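PDB 2DYO: autophagy protein 5 from Saccharomyces cerevisiae, which is conjugated to Atg12, binds Atg16, takes part in autophagic vesicle formation and cytoplasm-to-vacuole transport, and is required for mitophagy and nucleophagy. Local coordinates for residues V154-N159 and S198-P204; P204-Q208 and I218-T222. All blocks are in the same frame, centred on the assembly; numbering follows the deposited sequence.

Interaction 1: V154-N159 and S198-P204; sequences VCFILN and SRPRHIP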
ATOM      1  N   VAL A 154     -10.105  11.260   4.303  1.00 24.58           N
ATOM      2  CA  VAL A 154      -9.028  12.140   3.867  1.00 23.18           C
ATOM      3  C   VAL A 154      -9.571  13.513   3.478  1.00 25.34           C
ATOM      4  O   VAL A 154      -9.044  14.533   3.908  1.00 24.17           O
ATOM      5  CB  VAL A 154      -8.250  11.526   2.674  1.00 21.76           C
ATOM      6  CG1 VAL A 154      -7.319  12.554   2.057  1.00 19.58           C
ATOM      7  CG2 VAL A 154      -7.449  10.325   3.156  1.00 17.56           C
ATOM      8  N   CYS A 155     -10.636  13.539   2.681  1.00 24.85           N
ATOM      9  CA  CYS A 155     -11.232  14.806   2.261  1.00 27.32           C
ATOM     10  C   CYS A 155     -11.583  15.645   3.488  1.00 26.86           C
ATOM     11  O   CYS A 155     -11.267  16.838   3.556  1.00 25.93           O
ATOM     12  CB  CYS A 155     -12.490  14.548   1.422  1.00 30.26           C
ATOM     13  SG  CYS A 155     -13.321  16.028   0.782  1.00 32.87           S
ATOM     14  N   PHE A 156     -12.224  15.006   4.460  1.00 26.75           N
ATOM     15  CA  PHE A 156     -12.617  15.665   5.698  1.00 28.23           C
ATOM     16  C   PHE A 156     -11.410  16.180   6.481  1.00 27.07           C
ATOM     17  O   PHE A 156     -11.435  17.285   7.018  1.00 27.66           O
ATOM     18  CB  PHE A 156     -13.409  14.706   6.581  1.00 32.25           C
ATOM     19  CG  PHE A 156     -13.860  15.317   7.871  1.00 36.99           C
ATOM     20  CD1 PHE A 156     -14.830  16.315   7.881  1.00 39.53           C
ATOM     21  CD2 PHE A 156     -13.288  14.928   9.078  1.00 39.00           C
ATOM     22  CE1 PHE A 156     -15.223  16.919   9.071  1.00 42.06           C
ATOM     23  CE2 PHE A 156     -13.675  15.527  10.280  1.00 42.03           C
ATOM     24  CZ  PHE A 156     -14.645  16.526  10.275  1.00 41.54           C
ATOM     25  N   ILE A 157     -10.361  15.368   6.554  1.00 25.49           N
ATOM     26  CA  ILE A 157      -9.149  15.747   7.275  1.00 24.27           C
ATOM     27  C   ILE A 157      -8.456  16.929   6.594  1.00 24.13           C
ATOM     28  O   ILE A 157      -8.048  17.890   7.255  1.00 24.65           O
ATOM     29  CB  ILE A 157      -8.169  14.545   7.364  1.00 23.65           C
ATOM     30  CG1 ILE A 157      -8.804  13.437   8.215  1.00 22.37           C
ATOM     31  CG2 ILE A 157      -6.830  14.990   7.963  1.00 22.69           C
ATOM     32  CD1 ILE A 157      -8.076  12.099   8.163  1.00 20.35           C
ATOM     33  N   LEU A 158      -8.346  16.862   5.271  1.00 24.92           N
ATOM     34  CA  LEU A 158      -7.701  17.917   4.494  1.00 26.08           C
ATOM     35  C   LEU A 158      -8.502  19.207   4.362  1.00 29.18           C
ATOM     36  O   LEU A 158      -7.946  20.297   4.503  1.00 29.41           O
ATOM     37  CB  LEU A 158      -7.372  17.416   3.084  1.00 25.04           C
ATOM     38  CG  LEU A 158      -6.263  16.374   2.924  1.00 23.95           C
ATOM     39  CD1 LEU A 158      -6.257  15.868   1.485  1.00 22.77           C
ATOM     40  CD2 LEU A 158      -4.914  16.994   3.278  1.00 21.74           C
ATOM     41  N   ASN A 159      -9.800  19.087   4.098  1.00 29.54           N
ATOM     42  CA  ASN A 159     -10.644  20.263   3.895  1.00 32.24           C
ATOM     43  C   ASN A 159     -11.524  20.717   5.057  1.00 33.29           C
ATOM     44  O   ASN A 159     -12.063  21.822   5.028  1.00 32.79           O
ATOM     45  CB  ASN A 159     -11.530  20.051   2.665  1.00 32.81           C
ATOM     46  CG  ASN A 159     -10.740  19.627   1.444  1.00 36.64           C
ATOM     47  OD1 ASN A 159      -9.598  20.051   1.253  1.00 38.06           O
ATOM     48  ND2 ASN A 159     -11.348  18.795   0.599  1.00 35.45           N
ATOM     49  N   SER A 198      -6.028  22.383  -2.182  1.00 46.34           N
ATOM     50  CA  SER A 198      -5.738  23.540  -1.341  1.00 47.05           C
ATOM     51  C   SER A 198      -4.776  23.128  -0.231  1.00 45.56           C
ATOM     52  O   SER A 198      -4.410  21.957  -0.132  1.00 46.32           O
ATOM     53  CB  SER A 198      -7.033  24.064  -0.723  1.00 47.86           C
ATOM     54  OG  SER A 198      -7.602  23.091   0.136  1.00 52.20           O
ATOM     55  N   ARG A 199      -4.372  24.081   0.605  1.00 43.67           N
ATOM     56  CA  ARG A 199      -3.462  23.771   1.703  1.00 42.58           C
ATOM     57  C   ARG A 199      -4.238  23.132   2.856  1.00 40.35           C
ATOM     58  O   ARG A 199      -5.207  23.693   3.366  1.00 38.95           O
ATOM     59  CB  ARG A 199      -2.722  25.027   2.185  1.00 44.55           C
ATOM     60  CG  ARG A 199      -1.495  24.708   3.048  1.00 44.93           C
ATOM     61  CD  ARG A 199      -0.534  25.887   3.138  1.00 47.07           C
ATOM     62  NE  ARG A 199       0.749  25.516   3.738  1.00 46.52           N
ATOM     63  CZ  ARG A 199       0.940  25.280   5.033  1.00 46.35           C
ATOM     64  NH1 ARG A 199      -0.069  25.375   5.891  1.00 46.64           N
ATOM     65  NH2 ARG A 199       2.145  24.943   5.475  1.00 44.99           N
ATOM     66  N   PRO A 200      -3.801  21.940   3.281  1.00 37.67           N
ATOM     67  CA  PRO A 200      -4.380  21.130   4.357  1.00 36.04           C
ATOM     68  C   PRO A 200      -4.701  21.814   5.687  1.00 35.18           C
ATOM     69  O   PRO A 200      -3.935  22.640   6.184  1.00 34.84           O
ATOM     70  CB  PRO A 200      -3.347  20.018   4.543  1.00 37.13           C
ATOM     71  CG  PRO A 200      -2.761  19.866   3.177  1.00 37.85           C
ATOM     72  CD  PRO A 200      -2.586  21.301   2.748  1.00 38.68           C
ATOM     73  N   ARG A 201      -5.847  21.453   6.256  1.00 31.78           N
ATOM     74  CA  ARG A 201      -6.262  21.958   7.558  1.00 30.27           C
ATOM     75  C   ARG A 201      -5.605  21.022   8.578  1.00 27.28           C
ATOM     76  O   ARG A 201      -5.217  21.432   9.676  1.00 25.48           O
ATOM     77  CB  ARG A 201      -7.782  21.894   7.690  1.00 33.33           C
ATOM     78  CG  ARG A 201      -8.517  23.043   7.016  1.00 40.38           C
ATOM     79  CD  ARG A 201      -8.176  24.345   7.715  1.00 44.03           C
ATOM     80  NE  ARG A 201      -9.161  25.389   7.460  1.00 48.57           N
ATOM     81  CZ  ARG A 201      -9.456  26.352   8.328  1.00 48.74           C
ATOM     82  NH1 ARG A 201     -10.363  27.268   8.025  1.00 51.50           N
ATOM     83  NH2 ARG A 201      -8.850  26.388   9.509  1.00 47.83           N
ATOM     84  N   HIS A 202      -5.493  19.754   8.187  1.00 25.74           N
ATOM     85  CA  HIS A 202      -4.861  18.711   9.001  1.00 24.23           C
ATOM     86  C   HIS A 202      -4.178  17.743   8.047  1.00 22.76           C
ATOM     87  O   HIS A 202      -4.516  17.695   6.869  1.00 22.66           O
ATOM     88  CB  HIS A 202      -5.894  17.933   9.821  1.00 25.97           C
ATOM     89  CG  HIS A 202      -6.451  18.689  10.987  1.00 27.87           C
ATOM     90  ND1 HIS A 202      -7.645  19.378  10.926  1.00 30.53           N
ATOM     91  CD2 HIS A 202      -5.989  18.847  12.248  1.00 28.76           C
ATOM     92  CE1 HIS A 202      -7.894  19.926  12.103  1.00 32.07           C
ATOM     93  NE2 HIS A 202      -6.905  19.619  12.923  1.00 32.10           N
ATOM     94  N   ILE A 203      -3.220  16.967   8.541  1.00 22.93           N
ATOM     95  CA  ILE A 203      -2.542  16.002   7.678  1.00 22.21           C
ATOM     96  C   ILE A 203      -2.990  14.565   7.955  1.00 20.76           C
ATOM     97  O   ILE A 203      -2.925  14.094   9.096  1.00 19.29           O
ATOM     98  CB  ILE A 203      -0.998  16.040   7.857  1.00 23.06           C
ATOM     99  CG1 ILE A 203      -0.441  17.420   7.490  1.00 23.70           C
ATOM    100  CG2 ILE A 203      -0.347  14.965   6.977  1.00 23.18           C
ATOM    101  CD1 ILE A 203      -0.529  17.765   6.014  1.00 24.49           C
ATOM    102  N   PRO A 204      -3.462  13.857   6.913  1.00 19.94           N
ATOM    103  CA  PRO A 204      -3.908  12.467   7.041  1.00 20.63           C
ATOM    104  C   PRO A 204      -2.620  11.652   7.140  1.00 19.93           C
ATOM    105  O   PRO A 204      -2.027  11.280   6.118  1.00 20.68           O
ATOM    106  CB  PRO A 204      -4.639  12.204   5.720  1.00 20.28           C
ATOM    107  CG  PRO A 204      -5.050  13.587   5.255  1.00 23.25           C
ATOM    108  CD  PRO A 204      -3.828  14.400   5.592  1.00 21.27           C
TER
HETATM  109  O   HOH W   1      -9.628  19.117   9.054  1.00 36.80           O
HETATM  110  O   HOH W   2      -7.837  22.545   2.549  1.00 56.47           O

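Interaction 2: P204-Q208 and I218-T222; sequences PLIIQ and ISQPT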
ATOM      1  N   PRO A 204      -3.462  13.857   6.913  1.00 19.94           N
ATOM      2  CA  PRO A 204      -3.908  12.467   7.041  1.00 20.63           C
ATOM      3  C   PRO A 204      -2.620  11.652   7.140  1.00 19.93           C
ATOM      4  O   PRO A 204      -2.027  11.280   6.118  1.00 20.68           O
ATOM      5  CB  PRO A 204      -4.639  12.204   5.720  1.00 20.28           C
ATOM      6  CG  PRO A 204      -5.050  13.587   5.255  1.00 23.25           C
ATOM      7  CD  PRO A 204      -3.828  14.400   5.592  1.00 21.27           C
ATOM      8  N   LEU A 205      -2.186  11.400   8.367  1.00 18.50           N
ATOM      9  CA  LEU A 205      -0.951  10.669   8.613  1.00 19.68           C
ATOM     10  C   LEU A 205      -1.150   9.421   9.457  1.00 19.95           C
ATOM     11  O   LEU A 205      -1.819   9.452  10.489  1.00 21.53           O
ATOM     12  CB  LEU A 205       0.051  11.584   9.326  1.00 17.67           C
ATOM     13  CG  LEU A 205       1.371  10.957   9.792  1.00 21.80           C
ATOM     14  CD1 LEU A 205       2.236  10.608   8.580  1.00 19.84           C
ATOM     15  CD2 LEU A 205       2.115  11.946  10.711  1.00 19.85           C
ATOM     16  N   ILE A 206      -0.557   8.325   9.005  1.00 18.12           N
ATOM     17  CA  ILE A 206      -0.608   7.070   9.726  1.00 19.02           C
ATOM     18  C   ILE A 206       0.848   6.707   9.987  1.00 20.61           C
ATOM     19  O   ILE A 206       1.681   6.762   9.077  1.00 18.65           O
ATOM     20  CB  ILE A 206      -1.298   5.963   8.900  1.00 19.75           C
ATOM     21  CG1 ILE A 206      -2.803   6.253   8.845  1.00 20.97           C
ATOM     22  CG2 ILE A 206      -1.014   4.591   9.519  1.00 17.87           C
ATOM     23  CD1 ILE A 206      -3.606   5.304   7.990  1.00 26.21           C
ATOM     24  N   ILE A 207       1.153   6.375  11.237  1.00 20.55           N
ATOM     25  CA  ILE A 207       2.515   6.016  11.634  1.00 20.76           C
ATOM     26  C   ILE A 207       2.528   4.577  12.109  1.00 22.65           C
ATOM     27  O   ILE A 207       1.732   4.200  12.961  1.00 20.59           O
ATOM     28  CB  ILE A 207       3.015   6.914  12.782  1.00 20.84           C
ATOM     29  CG1 ILE A 207       2.963   8.384  12.354  1.00 20.94           C
ATOM     30  CG2 ILE A 207       4.439   6.521  13.160  1.00 23.49           C
ATOM     31  CD1 ILE A 207       3.311   9.373  13.468  1.00 20.92           C
ATOM     32  N   GLN A 208       3.432   3.775  11.557  1.00 23.39           N
ATOM     33  CA  GLN A 208       3.517   2.370  11.932  1.00 26.58           C
ATOM     34  C   GLN A 208       4.956   1.942  12.171  1.00 26.81           C
ATOM     35  O   GLN A 208       5.890   2.609  11.728  1.00 26.18           O
ATOM     36  CB  GLN A 208       2.926   1.492  10.817  1.00 25.22           C
ATOM     37  CG  GLN A 208       3.782   1.464   9.536  1.00 27.56           C
ATOM     38  CD  GLN A 208       3.223   0.536   8.461  1.00 30.14           C
ATOM     39  OE1 GLN A 208       2.166  -0.065   8.630  1.00 30.55           O
ATOM     40  NE2 GLN A 208       3.939   0.419   7.350  1.00 28.99           N
ATOM     41  N   ILE A 218       0.496   1.031  15.444  1.00 37.60           N
ATOM     42  CA  ILE A 218       0.066   1.964  14.419  1.00 34.95           C
ATOM     43  C   ILE A 218      -0.753   3.072  15.079  1.00 32.00           C
ATOM     44  O   ILE A 218      -1.501   2.828  16.028  1.00 29.25           O
ATOM     45  CB  ILE A 218      -0.770   1.202  13.377  1.00 35.67           C
ATOM     46  CG1 ILE A 218      -1.299   2.144  12.296  1.00 36.49           C
ATOM     47  CG2 ILE A 218      -1.892   0.464  14.077  1.00 36.41           C
ATOM     48  CD1 ILE A 218      -1.853   1.397  11.093  1.00 37.83           C
ATOM     49  N   SER A 219      -0.596   4.292  14.586  1.00 25.62           N
ATOM     50  CA  SER A 219      -1.316   5.422  15.146  1.00 25.34           C
ATOM     51  C   SER A 219      -1.668   6.417  14.053  1.00 23.47           C
ATOM     52  O   SER A 219      -1.055   6.425  12.984  1.00 23.23           O
ATOM     53  CB  SER A 219      -0.456   6.107  16.208  1.00 26.27           C
ATOM     54  OG  SER A 219       0.720   6.630  15.622  1.00 26.52           O
ATOM     55  N   GLN A 220      -2.658   7.254  14.331  1.00 20.99           N
ATOM     56  CA  GLN A 220      -3.105   8.268  13.391  1.00 21.60           C
ATOM     57  C   GLN A 220      -3.285   9.545  14.203  1.00 23.71           C
ATOM     58  O   GLN A 220      -4.396   9.922  14.559  1.00 22.56           O
ATOM     59  CB  GLN A 220      -4.424   7.837  12.735  1.00 22.58           C
ATOM     60  CG  GLN A 220      -5.026   8.861  11.780  1.00 22.91           C
ATOM     61  CD  GLN A 220      -6.351   8.408  11.181  1.00 27.26           C
ATOM     62  OE1 GLN A 220      -7.091   9.207  10.604  1.00 28.18           O
ATOM     63  NE2 GLN A 220      -6.654   7.123  11.314  1.00 27.03           N
ATOM     64  N   PRO A 221      -2.171  10.223  14.516  1.00 24.22           N
ATOM     65  CA  PRO A 221      -2.174  11.461  15.297  1.00 25.80           C
ATOM     66  C   PRO A 221      -2.819  12.632  14.572  1.00 26.26           C
ATOM     67  O   PRO A 221      -2.751  12.736  13.347  1.00 28.55           O
ATOM     68  CB  PRO A 221      -0.692  11.692  15.566  1.00 26.49           C
ATOM     69  CG  PRO A 221      -0.061  11.205  14.287  1.00 26.13           C
ATOM     70  CD  PRO A 221      -0.814   9.912  14.027  1.00 23.67           C
ATOM     71  N   THR A 222      -3.463  13.505  15.336  1.00 27.21           N
ATOM     72  CA  THR A 222      -4.101  14.685  14.772  1.00 29.55           C
ATOM     73  C   THR A 222      -3.016  15.751  14.648  1.00 30.10           C
ATOM     74  O   THR A 222      -2.384  16.117  15.640  1.00 31.85           O
ATOM     75  CB  THR A 222      -5.206  15.238  15.698  1.00 30.20           C
ATOM     76  OG1 THR A 222      -6.183  14.223  15.943  1.00 29.48           O
ATOM     77  CG2 THR A 222      -5.879  16.443  15.053  1.00 31.18           C
TER
HETATM   78  O   HOH W   3      -3.188  11.465  11.091  1.00 20.10           O

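Interaction 1: V154-N159 and S198-P204
Start with the apolar packing, where the last turns of helix 142-159 rest on two prolines. Leu158 CD2 lies 3.6 Å from Pro200 CG and also 3.6 Å from Pro204 CD, so one methyl sits between both rings. Ile157 CG2 comes within 3.5 Å of Pro204 CG, and Val154 CG1 extends the patch one turn back, 4.1 Å from the same Pro204 CG. Tyr270 of helix 266-273 also packs on Val154, Leu158 and Pro204.

The polar contacts use carbonyls of the helix's last turn. Arg201 N donates directly to Leu158 O (3.0 Å, angle 155°), while two waters join the segments elsewhere. Water 1 donates to Ile157 O and is hydrogen-bonded to His202 ND1, both at 2.7 Å. Water 2 lies 2.5 Å from Ser198 OG and 3.0 Å from both Leu158 O and Arg199 O, with more acceptors around it than protons to give. Asn159 turns its amide elsewhere, to Ser196 and Ile195, whereas the guanidinium of Arg201 reaches Thr226.

Tied by one backbone hydrogen bond to the C-terminal end of a helix and wedged by proline rings, this irregular segment, which also bonds through its backbone to Ile223 and Met225, leads from the helical bundle of Atg5 into its second ubiquitin-like domain, UblB.

Interaction 2: P204-Q208 and I218-T222
Two main-chain hydrogen bonds hold these strands together, and both belong to the pair Ile207-Ser219. Ile207 N donates to Ser219 O (2.8 Å, angle 171°) and Ser219 N returns the bond to Ile207 O (2.8 Å, 151°). Each acceptor also takes a CA-H...O contact: Ile206 CA lies 3.4 Å from Ser219 O, and Ile218 CA is 3.1 Å from Ile207 O. Gln208 and Ile218 form the next, non-hydrogen-bonded pair, their CA atoms 4.3 Å apart.

This is the antiparallel hairpin that opens the ubiquitin-like UblB domain; 218-219 is an edge strand, and 205-208 turns its other side to the parallel strand 280-286. There the backbones of Ile206 and Gln208 pair with Leu280, Ile282 and Leu284.

At Leu205 and Pro221 the backbones part and water 3 bridges the gap, accepting from Leu205 N at 2.9 Å and donating to Pro221 O at 2.6 Å, though other acceptors compete for its protons; direct bonding resumes beyond, at Ile203 with Ile223. Leu205 O meets Gln220 CA in a CA-H...O contact of 3.4 Å. Pro221 CG packs 3.9 Å from Ile207 CD1; Ile206 CG2 touches Ile218 CD1 at 3.7 Å. The amide of Gln208 leaves the hairpin altogether, its NE2 donating to Thr283 OG1 and Val92 O.

The two contacts follow one another along the chain and share Pro204, whose ring packs against helix 142-159 in interaction 1 just before strand 205-208 opens interaction 2. Their centres lie 14 Å apart, on the same side of the chain's centre. They also touch directly: His202 CD2 is 3.7 Å from Thr222 CG2, and Ile157 CD1 is 3.9 Å from Gln220 OE1, so Ile157 of the helix touches both Pro204 and, on the hairpin's returning arm, Gln220. Interaction 1 thus joins the helical bundle to the linker, and interaction 2 begins the UblB sheet; together they set the bundle directly against one end of that ubiquitin-like domain.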